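Local atomic coordinates of sialidase B (Streptococcus pneumoniae serotype 4, PDB entry 4XJW), a protein that hydrolyses alpha-2,3-, alpha-2,6- and alpha-2,8-glycosidic linkages of terminal sialic acid residues in oligosaccharides, glycoproteins and glycolipids. Residues T201-F206 against I223-G228; G228-S233 against E640-N645; A493-K498 against S538-I543; V513-F518 against Y527-D532. The protein carries 1 engineered substitution. All coordinates share one frame; numbering follows the deposited sequence. Where two conformers were deposited one is given.

Interaction 1: residues T201-F206 against I223-G228; sequences TQANYF and IDARYG. With DMS (dimethyl sulfoxide), chain C.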
loop_
_atom_site.group_PDB
_atom_site.type_symbol
_atom_site.label_atom_id
_atom_site.label_comp_id
_atom_site.label_asym_id
_atom_site.label_seq_id
_atom_site.Cartn_x
_atom_site.Cartn_y
_atom_site.Cartn_z
ATOM N N THR A 201 -7.022 -10.670 -6.981
ATOM C CA THR A 201 -5.565 -10.630 -7.129
ATOM C C THR A 201 -4.885 -11.773 -6.390
ATOM O O THR A 201 -3.796 -12.205 -6.777
ATOM C CB THR A 201 -4.931 -9.303 -6.639
ATOM O OG1 THR A 201 -5.026 -9.197 -5.210
ATOM C CG2 THR A 201 -5.585 -8.099 -7.302
ATOM N N GLN A 202 -5.547 -12.255 -5.338
ATOM C CA GLN A 202 -4.988 -13.237 -4.409
ATOM C C GLN A 202 -3.690 -12.791 -3.740
ATOM O O GLN A 202 -2.965 -13.602 -3.161
ATOM C CB GLN A 202 -4.850 -14.610 -5.072
ATOM C CG GLN A 202 -6.205 -15.240 -5.379
ATOM C CD GLN A 202 -6.985 -15.617 -4.126
ATOM O OE1 GLN A 202 -7.964 -14.955 -3.755
ATOM N NE2 GLN A 202 -6.576 -16.699 -3.483
ATOM N N ALA A 203 -3.408 -11.495 -3.790
ATOM C CA ALA A 203 -2.339 -10.976 -2.949
ATOM C C ALA A 203 -2.912 -10.640 -1.594
ATOM O O ALA A 203 -4.008 -10.089 -1.483
ATOM C CB ALA A 203 -1.710 -9.741 -3.569
ATOM N N ASN A 204 -2.165 -10.956 -0.549
ATOM C CA ASN A 204 -2.609 -10.635 0.793
ATOM C C ASN A 204 -2.209 -9.224 1.208
ATOM O O ASN A 204 -2.669 -8.737 2.240
ATOM C CB ASN A 204 -2.065 -11.667 1.791
ATOM C CG ASN A 204 -2.871 -11.729 3.089
ATOM O OD1 ASN A 204 -4.078 -11.453 3.117
ATOM N ND2 ASN A 204 -2.200 -12.104 4.176
ATOM N N TYR A 205 -1.375 -8.561 0.399
ATOM C CA TYR A 205 -0.836 -7.239 0.761
ATOM C C TYR A 205 -0.904 -6.280 -0.414
ATOM O O TYR A 205 -0.846 -6.705 -1.568
ATOM C CB TYR A 205 0.604 -7.361 1.282
ATOM C CG TYR A 205 0.702 -8.410 2.365
ATOM C CD1 TYR A 205 0.359 -8.108 3.686
ATOM C CD2 TYR A 205 1.037 -9.716 2.044
ATOM C CE1 TYR A 205 0.396 -9.084 4.678
ATOM C CE2 TYR A 205 1.075 -10.697 3.019
ATOM C CZ TYR A 205 0.749 -10.380 4.317
ATOM O OH TYR A 205 0.771 -11.372 5.258
ATOM N N PHE A 206 -1.036 -4.990 -0.114
ATOM C CA PHE A 206 -1.100 -3.959 -1.151
ATOM C C PHE A 206 -0.298 -2.764 -0.711
ATOM O O PHE A 206 -0.242 -2.453 0.483
ATOM C CB PHE A 206 -2.548 -3.536 -1.425
ATOM C CG PHE A 206 -3.398 -4.656 -1.908
ATOM C CD1 PHE A 206 -3.400 -5.007 -3.249
ATOM C CD2 PHE A 206 -4.140 -5.404 -1.012
ATOM C CE1 PHE A 206 -4.144 -6.072 -3.692
ATOM C CE2 PHE A 206 -4.913 -6.464 -1.452
ATOM C CZ PHE A 206 -4.905 -6.808 -2.792
ATOM N N ILE A 223 -2.353 -0.223 -8.232
ATOM C CA ILE A 223 -1.763 -0.628 -6.960
ATOM C C ILE A 223 -0.738 -1.721 -7.196
ATOM O O ILE A 223 -0.810 -2.442 -8.195
ATOM C CB ILE A 223 -2.875 -1.126 -5.988
ATOM C CG1 ILE A 223 -2.377 -1.193 -4.545
ATOM C CG2 ILE A 223 -3.364 -2.514 -6.349
ATOM C CD1 ILE A 223 -3.005 -0.210 -3.662
ATOM N N ASP A 224 0.236 -1.811 -6.295
ATOM C CA ASP A 224 1.087 -2.995 -6.183
ATOM C C ASP A 224 0.312 -4.054 -5.411
ATOM O O ASP A 224 -0.057 -3.825 -4.259
ATOM C CB ASP A 224 2.332 -2.691 -5.344
ATOM C CG ASP A 224 3.433 -1.952 -6.092
ATOM O OD1 ASP A 224 3.192 -1.214 -7.068
ATOM O OD2 ASP A 224 4.588 -2.093 -5.631
ATOM N N ALA A 225 0.058 -5.193 -6.051
ATOM C CA ALA A 225 -0.491 -6.365 -5.399
ATOM C C ALA A 225 0.750 -7.138 -4.934
ATOM O O ALA A 225 1.458 -7.724 -5.753
ATOM C CB ALA A 225 -1.315 -7.184 -6.387
ATOM N N ARG A 226 1.029 -7.098 -3.635
ATOM C CA ARG A 226 2.285 -7.634 -3.124
ATOM C C ARG A 226 2.054 -8.975 -2.435
ATOM O O ARG A 226 1.268 -9.081 -1.481
ATOM C CB ARG A 226 2.961 -6.615 -2.199
ATOM C CG ARG A 226 3.311 -5.292 -2.893
ATOM C CD ARG A 226 4.477 -4.589 -2.215
ATOM N NE ARG A 226 4.892 -3.408 -2.969
ATOM C CZ ARG A 226 5.865 -2.589 -2.593
ATOM N NH1 ARG A 226 6.525 -2.821 -1.462
ATOM N NH2 ARG A 226 6.176 -1.547 -3.350
ATOM N N TYR A 227 2.734 -10.005 -2.932
ATOM C CA TYR A 227 2.444 -11.366 -2.485
ATOM C C TYR A 227 3.300 -11.827 -1.309
ATOM O O TYR A 227 2.795 -12.528 -0.433
ATOM C CB TYR A 227 2.524 -12.356 -3.662
ATOM C CG TYR A 227 1.479 -12.069 -4.707
ATOM C CD1 TYR A 227 1.692 -11.085 -5.675
ATOM C CD2 TYR A 227 0.261 -12.748 -4.703
ATOM C CE1 TYR A 227 0.719 -10.790 -6.621
ATOM C CE2 TYR A 227 -0.727 -12.456 -5.654
ATOM C CZ TYR A 227 -0.478 -11.481 -6.605
ATOM O OH TYR A 227 -1.430 -11.175 -7.554
ATOM N N GLY A 228 4.571 -11.422 -1.306
ATOM C CA GLY A 228 5.544 -11.854 -0.308
ATOM C C GLY A 228 5.653 -10.867 0.839
ATOM O O GLY A 228 6.717 -10.277 1.091
HETATM S S DMS C . 8.272 2.301 -3.101
HETATM O O DMS C . 7.795 1.037 -3.760
HETATM C C1 DMS C . 8.124 2.082 -1.306
HETATM C C2 DMS C . 10.082 2.300 -3.217
HETATM O O HOH W 1 -0.010 -13.012 -0.533
#
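Ala203 presses its methyl onto one face of the Tyr227 ring, a CH-pi contact with CB 3.6 Å from the ring centroid, 15° off the normal and shifted toward the rim. The same Ala203 CB meets Ala225 CB at 3.8 Å, so this corner is packed closely. Tyr227 CG lies anti to the carbonyl carbon (chi1 -64°), and the ring runs back past Ala203 to Thr201, where its OH donates a 2.7 Å hydrogen bond to Thr201 O near the ring plane. Thr201 is itself held by an ST turn, its OG1 accepting from Ala203 N and also bonding Asp199 OD1. Asn238 gives the Tyr227 hydroxyl a second partner.

These residues flank the open end of the beta hairpin of strands 205-213 and 219-226, the first two strands of a four-stranded antiparallel blade in the sialidase beta-propeller. Tyr205 and Arg226 form the hydrogen-bonded pair, with Arg226 N 2.8 Å from Tyr205 O; the return bond, Tyr205 N to Arg226 O, is weak at 3.3 Å. On the other face, in the next, non-hydrogen-bonded pair, Phe206 sits against Ala225, its CB also touching Ile223 CG1 at 3.9 Å.

At Asn204, before the strand begins, direct pairing is replaced by a water that accepts from Asn204 N and donates to Tyr227 O at 2.8 Å. The Arg226 head leaves the packed strand pair for a polar site: NE and NH2 come side-on to a single oxygen, Asp224 OD2, NH1 reaches Asp232, the probable proton acceptor, and NH2 also donates to a dimethyl sulfoxide, probably from the crystallisation liquor.

Interaction 2: residues G228-S233 against E640-N645; sequences GGTHDS and ELHLSN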
loop_
_atom_site.group_PDB
_atom_site.type_symbol
_atom_site.label_atom_id
_atom_site.label_comp_id
_atom_site.label_asym_id
_atom_site.label_seq_id
_atom_site.Cartn_x
_atom_site.Cartn_y
_atom_site.Cartn_z
ATOM N N GLY A 228 4.571 -11.422 -1.306
ATOM C CA GLY A 228 5.544 -11.854 -0.308
ATOM C C GLY A 228 5.653 -10.867 0.839
ATOM O O GLY A 228 6.717 -10.277 1.091
ATOM N N GLY A 229 4.549 -10.684 1.556
ATOM C CA GLY A 229 4.486 -9.634 2.556
ATOM C C GLY A 229 4.493 -8.275 1.871
ATOM O O GLY A 229 4.255 -8.181 0.665
ATOM N N THR A 230 4.795 -7.223 2.623
ATOM C CA THR A 230 4.782 -5.858 2.086
ATOM C C THR A 230 6.109 -5.404 1.479
ATOM O O THR A 230 6.204 -4.276 0.995
ATOM C CB THR A 230 4.315 -4.848 3.137
ATOM O OG1 THR A 230 5.072 -5.032 4.343
ATOM C CG2 THR A 230 2.833 -5.018 3.433
ATOM N N HIS A 231 7.124 -6.277 1.496
ATOM C CA HIS A 231 8.465 -5.916 1.018
ATOM C C HIS A 231 8.493 -5.370 -0.415
ATOM O O HIS A 231 7.778 -5.864 -1.300
ATOM C CB HIS A 231 9.405 -7.123 1.045
ATOM C CG HIS A 231 9.639 -7.701 2.401
ATOM N ND1 HIS A 231 9.989 -6.940 3.497
ATOM C CD2 HIS A 231 9.607 -8.988 2.833
ATOM C CE1 HIS A 231 10.152 -7.728 4.547
ATOM N NE2 HIS A 231 9.928 -8.976 4.165
ATOM N N ASP A 232 9.343 -4.372 -0.649
ATOM C CA ASP A 232 9.652 -3.963 -2.011
ATOM C C ASP A 232 10.356 -5.121 -2.727
ATOM O O ASP A 232 10.835 -6.061 -2.081
ATOM C CB ASP A 232 10.626 -2.776 -2.054
ATOM C CG ASP A 232 10.075 -1.501 -1.439
ATOM O OD1 ASP A 232 8.896 -1.446 -1.058
ATOM O OD2 ASP A 232 10.875 -0.538 -1.321
ATOM N N SER A 233 10.466 -5.028 -4.046
ATOM C CA SER A 233 11.291 -5.953 -4.828
ATOM C C SER A 233 12.705 -6.044 -4.229
ATOM O O SER A 233 13.193 -5.040 -3.714
ATOM C CB SER A 233 11.374 -5.472 -6.272
ATOM O OG SER A 233 10.081 -5.390 -6.849
ATOM N N GLU A 640 5.669 -2.575 11.586
ATOM C CA GLU A 640 4.365 -2.568 10.910
ATOM C C GLU A 640 4.399 -3.202 9.521
ATOM O O GLU A 640 3.581 -2.873 8.672
ATOM C CB GLU A 640 3.779 -1.143 10.888
ATOM C CG GLU A 640 3.673 -0.531 12.290
ATOM C CD GLU A 640 2.735 0.651 12.417
ATOM O OE1 GLU A 640 2.122 1.070 11.395
ATOM O OE2 GLU A 640 2.599 1.154 13.559
ATOM N N LEU A 641 5.364 -4.096 9.299
ATOM C CA LEU A 641 5.454 -4.870 8.061
ATOM C C LEU A 641 4.289 -5.836 7.973
ATOM O O LEU A 641 3.759 -6.283 8.993
ATOM C CB LEU A 641 6.744 -5.691 8.044
ATOM C CG LEU A 641 8.027 -4.879 8.188
ATOM C CD1 LEU A 641 9.185 -5.837 8.315
ATOM C CD2 LEU A 641 8.218 -4.002 6.973
ATOM N N HIS A 642 3.867 -6.138 6.748
ATOM C CA HIS A 642 2.975 -7.275 6.490
ATOM C C HIS A 642 1.608 -7.151 7.161
ATOM O O HIS A 642 1.140 -8.088 7.835
ATOM C CB HIS A 642 3.648 -8.601 6.890
ATOM C CG HIS A 642 5.093 -8.683 6.490
ATOM N ND1 HIS A 642 5.562 -8.181 5.292
ATOM C CD2 HIS A 642 6.173 -9.147 7.160
ATOM C CE1 HIS A 642 6.873 -8.358 5.234
ATOM N NE2 HIS A 642 7.269 -8.957 6.345
ATOM N N LEU A 643 0.969 -6.000 6.960
ATOM C CA LEU A 643 -0.383 -5.763 7.454
ATOM C C LEU A 643 -1.340 -5.833 6.290
ATOM O O LEU A 643 -1.052 -5.273 5.227
ATOM C CB LEU A 643 -0.505 -4.385 8.108
ATOM C CG LEU A 643 0.517 -4.025 9.191
ATOM C CD1 LEU A 643 0.336 -2.586 9.653
ATOM C CD2 LEU A 643 0.443 -4.978 10.366
ATOM N N SER A 644 -2.473 -6.490 6.511
ATOM C CA SER A 644 -3.501 -6.579 5.482
ATOM C C SER A 644 -4.581 -5.505 5.608
ATOM O O SER A 644 -4.960 -5.087 6.710
ATOM C CB SER A 644 -4.131 -7.962 5.492
ATOM O OG SER A 644 -3.175 -8.938 5.140
ATOM N N ASN A 645 -5.067 -5.054 4.454
ATOM C CA ASN A 645 -6.217 -4.152 4.377
ATOM C C ASN A 645 -5.995 -2.828 5.089
ATOM O O ASN A 645 -6.884 -2.311 5.784
ATOM C CB ASN A 645 -7.488 -4.851 4.884
ATOM C CG ASN A 645 -7.973 -5.929 3.948
ATOM O OD1 ASN A 645 -7.347 -6.209 2.929
ATOM N ND2 ASN A 645 -9.096 -6.554 4.296
#
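His642 turns its ring edge-on to the face of His231, the two planes 87° apart and the centroids separated by 4.5 Å. The His642 side chain can be followed outward atom by atom. CB lies over toward the Tyr205 ring, 4.0 Å from CE1 of that tyrosine. CG lies 4.1 Å from Gly229 CA. ND1 accepts a hydrogen bond from Thr230 N at 2.9 Å, close to straight (163°) and with the donor in the ring plane; Gly229, without a side chain, lets its CA come within 3.3 Å of His642 ND1. CE1 then points into the face of His231, toward the rim, 3.3 Å from His231 NE2. At the tip, NE2 is bonded to the carbonyl oxygen of Lys277. With ND1 accepting and NE2 facing a carbonyl, the bonds are consistent with a neutral ring protonated on NE2. Leu641 CB covers the centre of one His642 face, while the bonds at ND1 and NE2 hold the ring's rotation.

Thr230 answers through its hydroxyl: OG1 stands between the backbone N and the carbonyl carbon (chi1 51°), from where it accepts from His642 N at 2.9 Å. Two reciprocal bonds thus join the loops, and the segment they hold runs straight on to Asp232, the probable proton acceptor of the active site. The contact is buried between the loop linking strands 219-226 and 237-244 and the loop entering strand 647-652, with Tyr205 of strand 205-213 and Trp270 packed against His642.

Interaction 3: residues A493-K498 against S538-I543; sequences ASIPFK and SKVSYI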
loop_
_atom_site.group_PDB
_atom_site.type_symbol
_atom_site.label_atom_id
_atom_site.label_comp_id
_atom_site.label_asym_id
_atom_site.label_seq_id
_atom_site.Cartn_x
_atom_site.Cartn_y
_atom_site.Cartn_z
ATOM N N ALA A 493 16.354 17.244 -14.861
ATOM C CA ALA A 493 16.384 18.377 -13.956
ATOM C C ALA A 493 17.237 18.018 -12.747
ATOM O O ALA A 493 16.875 17.156 -11.949
ATOM C CB ALA A 493 14.984 18.744 -13.525
ATOM N N SER A 494 18.395 18.658 -12.622
ATOM C CA SER A 494 19.304 18.356 -11.518
ATOM C C SER A 494 18.674 18.678 -10.176
ATOM O O SER A 494 17.948 19.660 -10.050
ATOM C CB SER A 494 20.591 19.162 -11.678
ATOM O OG SER A 494 21.519 18.462 -12.475
ATOM N N ILE A 495 18.952 17.849 -9.174
ATOM C CA ILE A 495 18.482 18.109 -7.822
ATOM C C ILE A 495 19.649 18.020 -6.842
ATOM O O ILE A 495 20.558 17.200 -7.024
ATOM C CB ILE A 495 17.299 17.170 -7.415
ATOM C CG1 ILE A 495 17.716 15.697 -7.480
ATOM C CG2 ILE A 495 16.077 17.424 -8.292
ATOM C CD1 ILE A 495 16.581 14.727 -7.135
ATOM N N PRO A 496 19.634 18.864 -5.797
ATOM C CA PRO A 496 20.783 18.941 -4.876
ATOM C C PRO A 496 20.948 17.679 -4.021
ATOM O O PRO A 496 21.273 17.786 -2.836
ATOM C CB PRO A 496 20.433 20.137 -3.977
ATOM C CG PRO A 496 19.328 20.882 -4.690
ATOM C CD PRO A 496 18.584 19.840 -5.457
ATOM N N PHE A 497 20.756 16.507 -4.621
ATOM C CA PHE A 497 20.693 15.256 -3.877
ATOM C C PHE A 497 21.395 14.116 -4.583
ATOM O O PHE A 497 21.231 13.920 -5.787
ATOM C CB PHE A 497 19.231 14.860 -3.626
ATOM C CG PHE A 497 18.449 15.898 -2.886
ATOM C CD1 PHE A 497 18.686 16.122 -1.539
ATOM C CD2 PHE A 497 17.487 16.662 -3.538
ATOM C CE1 PHE A 497 17.983 17.085 -0.852
ATOM C CE2 PHE A 497 16.773 17.633 -2.853
ATOM C CZ PHE A 497 17.028 17.847 -1.508
ATOM N N LYS A 498 22.184 13.366 -3.823
ATOM C CA LYS A 498 22.701 12.098 -4.302
ATOM C C LYS A 498 21.852 10.960 -3.762
ATOM O O LYS A 498 21.523 10.921 -2.574
ATOM C CB LYS A 498 24.153 11.905 -3.872
ATOM C CG LYS A 498 25.152 12.544 -4.805
ATOM C CD LYS A 498 26.567 12.271 -4.328
ATOM C CE LYS A 498 27.589 13.037 -5.150
ATOM N NZ LYS A 498 28.941 12.965 -4.528
ATOM N N SER A 538 13.302 24.792 -13.484
ATOM C CA SER A 538 13.917 25.789 -12.615
ATOM C C SER A 538 14.799 25.167 -11.538
ATOM O O SER A 538 14.841 23.940 -11.362
ATOM C CB SER A 538 12.828 26.582 -11.918
ATOM O OG SER A 538 12.234 25.786 -10.903
ATOM N N LYS A 539 15.497 26.018 -10.793
ATOM C CA LYS A 539 16.161 25.558 -9.591
ATOM C C LYS A 539 15.131 25.052 -8.577
ATOM O O LYS A 539 13.913 25.260 -8.729
ATOM C CB LYS A 539 17.020 26.663 -8.969
ATOM C CG LYS A 539 18.041 27.268 -9.912
ATOM C CD LYS A 539 18.910 26.207 -10.571
ATOM C CE LYS A 539 20.316 26.737 -10.778
ATOM N NZ LYS A 539 20.267 28.177 -11.161
ATOM N N VAL A 540 15.638 24.394 -7.545
ATOM C CA VAL A 540 14.819 23.766 -6.518
ATOM C C VAL A 540 14.550 24.716 -5.358
ATOM O O VAL A 540 15.457 25.414 -4.893
ATOM C CB VAL A 540 15.500 22.495 -6.000
ATOM C CG1 VAL A 540 14.763 21.895 -4.821
ATOM C CG2 VAL A 540 15.670 21.483 -7.130
ATOM N N SER A 541 13.299 24.761 -4.917
ATOM C CA SER A 541 12.906 25.466 -3.702
ATOM C C SER A 541 12.270 24.476 -2.734
ATOM O O SER A 541 12.042 23.317 -3.089
ATOM C CB SER A 541 11.911 26.574 -4.026
ATOM O OG SER A 541 12.523 27.576 -4.807
ATOM N N TYR A 542 11.978 24.933 -1.521
ATOM C CA TYR A 542 11.387 24.086 -0.499
ATOM C C TYR A 542 10.163 24.717 0.126
ATOM O O TYR A 542 10.051 25.934 0.214
ATOM C CB TYR A 542 12.416 23.740 0.588
ATOM C CG TYR A 542 13.630 23.040 0.041
ATOM C CD1 TYR A 542 13.670 21.653 -0.056
ATOM C CD2 TYR A 542 14.734 23.765 -0.393
ATOM C CE1 TYR A 542 14.778 21.010 -0.569
ATOM C CE2 TYR A 542 15.844 23.131 -0.906
ATOM C CZ TYR A 542 15.862 21.753 -0.985
ATOM O OH TYR A 542 16.968 21.118 -1.496
ATOM N N ILE A 543 9.232 23.870 0.545
ATOM C CA ILE A 543 8.069 24.312 1.282
ATOM C C ILE A 543 8.441 24.367 2.759
ATOM O O ILE A 543 8.851 23.363 3.334
ATOM C CB ILE A 543 6.889 23.334 1.045
ATOM C CG1 ILE A 543 6.528 23.309 -0.441
ATOM C CG2 ILE A 543 5.687 23.674 1.926
ATOM C CD1 ILE A 543 5.503 22.247 -0.803
HETATM O O HOH W 2 16.148 21.601 -12.205
#
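Ile495 CA and Val540 CA, 6.9 Å apart, mark the nearest approach of two backbones that share no direct hydrogen bond. This is blade-to-blade packing in the sialidase beta-propeller: 493-498 runs off the outermost strand 489-494 of one sheet, and 538-543 includes strand 541-542, the outermost strand of the next. Side chains do the joining.

Val540 reaches tip to tip toward Pro496, its CG2 meeting the ring CD at 3.7 Å. The methyl is placed there by chi1: CG1 stands anti to the backbone N (173°), leaving CG2 beside that nitrogen and turned to the neighbouring blade. There Val540 CG2 also lies 4.2 Å from Ile495 CG2, whose side chain otherwise leads inward onto Leu476, Phe518 and Met528. Val540 packs on Phe518 as well, so it spans from the exposed proline to Phe518, which Ile495 also touches, between the two sheets.

Near Ser494 a single water links the backbones, donating to Ser538 O at 2.8 Å and weakly to Ser494 O.

Farther along, Phe497 and Tyr542 meet by their ends rather than by stacking. Phe497 CZ lies in the plane of the tyrosine ring, at its edge, and the phenylalanine is backed by the loop residues Thr520, Thr521 and Thr522. The tyrosine hydroxyl comes up to both neighbours: Tyr542 OH is 4.0 Å from Pro496 CG and 3.3 Å from Phe497 CZ.

Interaction 4: residues V513-F518 against Y527-D532; sequences VIRTFF and YMTSRD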
loop_
_atom_site.group_PDB
_atom_site.type_symbol
_atom_site.label_atom_id
_atom_site.label_comp_id
_atom_site.label_asym_id
_atom_site.label_seq_id
_atom_site.Cartn_x
_atom_site.Cartn_y
_atom_site.Cartn_z
ATOM N N VAL A 513 2.617 25.774 -17.626
ATOM C CA VAL A 513 3.372 25.941 -16.384
ATOM C C VAL A 513 3.117 24.752 -15.470
ATOM O O VAL A 513 1.997 24.557 -15.001
ATOM C CB VAL A 513 2.964 27.223 -15.661
ATOM C CG1 VAL A 513 3.785 27.425 -14.395
ATOM C CG2 VAL A 513 3.125 28.424 -16.600
ATOM N N ILE A 514 4.167 23.977 -15.208
ATOM C CA ILE A 514 4.069 22.785 -14.382
ATOM C C ILE A 514 4.859 22.978 -13.099
ATOM O O ILE A 514 6.037 23.356 -13.136
ATOM C CB ILE A 514 4.648 21.568 -15.109
ATOM C CG1 ILE A 514 3.978 21.357 -16.465
ATOM C CG2 ILE A 514 4.506 20.306 -14.259
ATOM C CD1 ILE A 514 4.722 20.368 -17.351
ATOM N N ARG A 515 4.230 22.729 -11.956
ATOM C CA ARG A 515 5.009 22.653 -10.727
ATOM C C ARG A 515 5.091 21.212 -10.253
ATOM O O ARG A 515 4.084 20.514 -10.178
ATOM C CB ARG A 515 4.468 23.542 -9.621
ATOM C CG ARG A 515 5.342 23.455 -8.357
ATOM C CD ARG A 515 5.318 24.725 -7.566
ATOM N NE ARG A 515 5.752 25.843 -8.384
ATOM C CZ ARG A 515 5.434 27.104 -8.132
ATOM N NH1 ARG A 515 4.693 27.395 -7.075
ATOM N NH2 ARG A 515 5.842 28.069 -8.943
ATOM N N THR A 516 6.317 20.777 -9.963
ATOM C CA THR A 516 6.581 19.425 -9.480
ATOM C C THR A 516 6.925 19.480 -8.005
ATOM O O THR A 516 7.818 20.225 -7.621
ATOM C CB THR A 516 7.746 18.813 -10.245
ATOM O OG1 THR A 516 7.443 18.792 -11.648
ATOM C CG2 THR A 516 8.015 17.395 -9.770
ATOM N N PHE A 517 6.211 18.708 -7.185
ATOM C CA PHE A 517 6.508 18.578 -5.759
ATOM C C PHE A 517 7.191 17.244 -5.537
ATOM O O PHE A 517 6.755 16.222 -6.070
ATOM C CB PHE A 517 5.223 18.658 -4.928
ATOM C CG PHE A 517 4.459 19.937 -5.129
ATOM C CD1 PHE A 517 4.794 21.086 -4.419
ATOM C CD2 PHE A 517 3.428 19.998 -6.043
ATOM C CE1 PHE A 517 4.098 22.260 -4.600
ATOM C CE2 PHE A 517 2.725 21.180 -6.240
ATOM C CZ PHE A 517 3.061 22.312 -5.523
ATOM N N PHE A 518 8.278 17.232 -4.770
ATOM C CA PHE A 518 8.989 15.973 -4.579
ATOM C C PHE A 518 9.621 15.752 -3.218
ATOM O O PHE A 518 9.944 16.688 -2.493
ATOM C CB PHE A 518 9.997 15.701 -5.711
ATOM C CG PHE A 518 11.137 16.698 -5.794
ATOM C CD1 PHE A 518 10.934 17.959 -6.333
ATOM C CD2 PHE A 518 12.407 16.347 -5.358
ATOM C CE1 PHE A 518 11.986 18.867 -6.431
ATOM C CE2 PHE A 518 13.459 17.237 -5.460
ATOM C CZ PHE A 518 13.245 18.503 -5.996
ATOM N N TYR A 527 10.247 21.625 -4.503
ATOM C CA TYR A 527 9.546 21.836 -5.761
ATOM C C TYR A 527 10.401 22.539 -6.791
ATOM O O TYR A 527 11.388 23.198 -6.451
ATOM C CB TYR A 527 8.206 22.560 -5.548
ATOM C CG TYR A 527 8.309 23.979 -5.039
ATOM C CD1 TYR A 527 8.407 25.043 -5.921
ATOM C CD2 TYR A 527 8.288 24.249 -3.675
ATOM C CE1 TYR A 527 8.490 26.337 -5.467
ATOM C CE2 TYR A 527 8.365 25.540 -3.203
ATOM C CZ TYR A 527 8.467 26.584 -4.115
ATOM O OH TYR A 527 8.548 27.879 -3.662
ATOM N N MET A 528 10.042 22.344 -8.052
ATOM C CA MET A 528 10.636 23.055 -9.170
ATOM C C MET A 528 9.517 23.361 -10.148
ATOM O O MET A 528 8.438 22.764 -10.074
ATOM C CB MET A 528 11.726 22.227 -9.855
ATOM C CG MET A 528 11.289 20.848 -10.337
ATOM S SD MET A 528 12.512 19.997 -11.368
ATOM C CE MET A 528 13.806 19.681 -10.171
ATOM N N THR A 529 9.776 24.272 -11.078
ATOM C CA THR A 529 8.753 24.732 -12.015
ATOM C C THR A 529 9.271 24.732 -13.442
ATOM O O THR A 529 10.428 25.110 -13.695
ATOM C CB THR A 529 8.299 26.156 -11.666
ATOM O OG1 THR A 529 7.881 26.212 -10.297
ATOM C CG2 THR A 529 7.152 26.628 -12.577
ATOM N N SER A 530 8.411 24.313 -14.369
ATOM C CA SER A 530 8.672 24.466 -15.796
ATOM C C SER A 530 7.653 25.449 -16.362
ATOM O O SER A 530 6.494 25.439 -15.958
ATOM C CB SER A 530 8.554 23.126 -16.521
ATOM O OG SER A 530 8.668 23.290 -17.928
ATOM N N ARG A 531 8.089 26.290 -17.296
ATOM C CA ARG A 531 7.203 27.262 -17.936
ATOM C C ARG A 531 7.197 27.070 -19.445
ATOM O O ARG A 531 6.813 27.973 -20.202
ATOM C CB ARG A 531 7.632 28.682 -17.569
ATOM C CG ARG A 531 7.527 28.972 -16.085
ATOM C CD ARG A 531 8.002 30.363 -15.721
ATOM N NE ARG A 531 7.766 30.635 -14.305
ATOM C CZ ARG A 531 6.583 30.976 -13.804
ATOM N NH1 ARG A 531 5.527 31.087 -14.601
ATOM N NH2 ARG A 531 6.446 31.196 -12.503
ATOM N N ASP A 532 7.618 25.887 -19.883
ATOM C CA ASP A 532 7.617 25.540 -21.296
ATOM C C ASP A 532 7.166 24.101 -21.504
ATOM O O ASP A 532 7.719 23.381 -22.331
ATOM C CB ASP A 532 8.996 25.773 -21.928
ATOM C CG ASP A 532 10.118 25.087 -21.172
ATOM O OD1 ASP A 532 9.842 24.221 -20.310
ATOM O OD2 ASP A 532 11.294 25.408 -21.451
#
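Antiparallel strand pairing joins 513-518 to 527-532, a beta hairpin in the middle of a four-stranded propeller blade, with Ile514 facing Ser530 and Thr516 facing Met528 as hydrogen-bonded pairs. Both pairs are bonded in both directions; Thr516 N to Met528 O, at 2.9 Å and 171°, is nearly straight.

The more elaborate side-chain contact lies on the face of Arg515, Phe517, Tyr527 and Thr529. Arg515 starts with CG anti to the backbone N and bends at chi3 (-57°), which swings NE toward the partner strand. Arg515 NE and NH2 then both grip a single atom, Thr529 OG1, at 2.9 and 3.1 Å. The guanidinium lies alongside Tyr527, its plane 33° from the ring's, with Tyr527 CE1 over one face near the rim; lower down, Arg515 CD touches Tyr527 CD1 at 3.5 Å. NH1 goes on to the carbonyl of Asp596, whose carboxylate pairs with Arg531. That negative charge probably eases the nearness of Arg515 and Arg531, whose NH2 atoms are 4.8 Å apart.

The opposite face carries Ile514, Thr516, Met528 and Ser530; Met528 CE meets Phe518 CE1 at 4.2 Å, and Trp537 packs against Thr516, Met528 and Ser530. Thr516 OG1 is satisfied by the Tyr478 hydroxyl of the neighbouring sheet. After Ser530 the chain turns: its OG bonds with Gly534 N and Thr536 O, and Asp532 OD2 with Thr536 OG1. This Ser-X-Asp-X-Gly-X-Thr-Trp turn, following the third strand of the blade, is the Asp box of bacterial sialidases, here the fourth BNR repeat.

From the N terminus, interaction 1 comes first, closing the short hairpin between strands 205-213 and 219-226 and ending at Gly228, which interaction 2 shares. Interaction 2 then closes a loop of some four hundred residues, bringing the loop that carries Asp232 against 640-645; the two contacts touch through the Arg226-Asp232 salt bridge. Interactions 3 and 4 both lie inside that great loop. Interaction 4 is nested again within interaction 3: the hairpin 513-518/527-532 forms the middle of one blade, and interaction 3 packs that blade's outermost strand against the adjoining sheet. These two contacts meet where Tyr527 pairs with Ser541. Their centres lie over 30 Å from those of interactions 1 and 2.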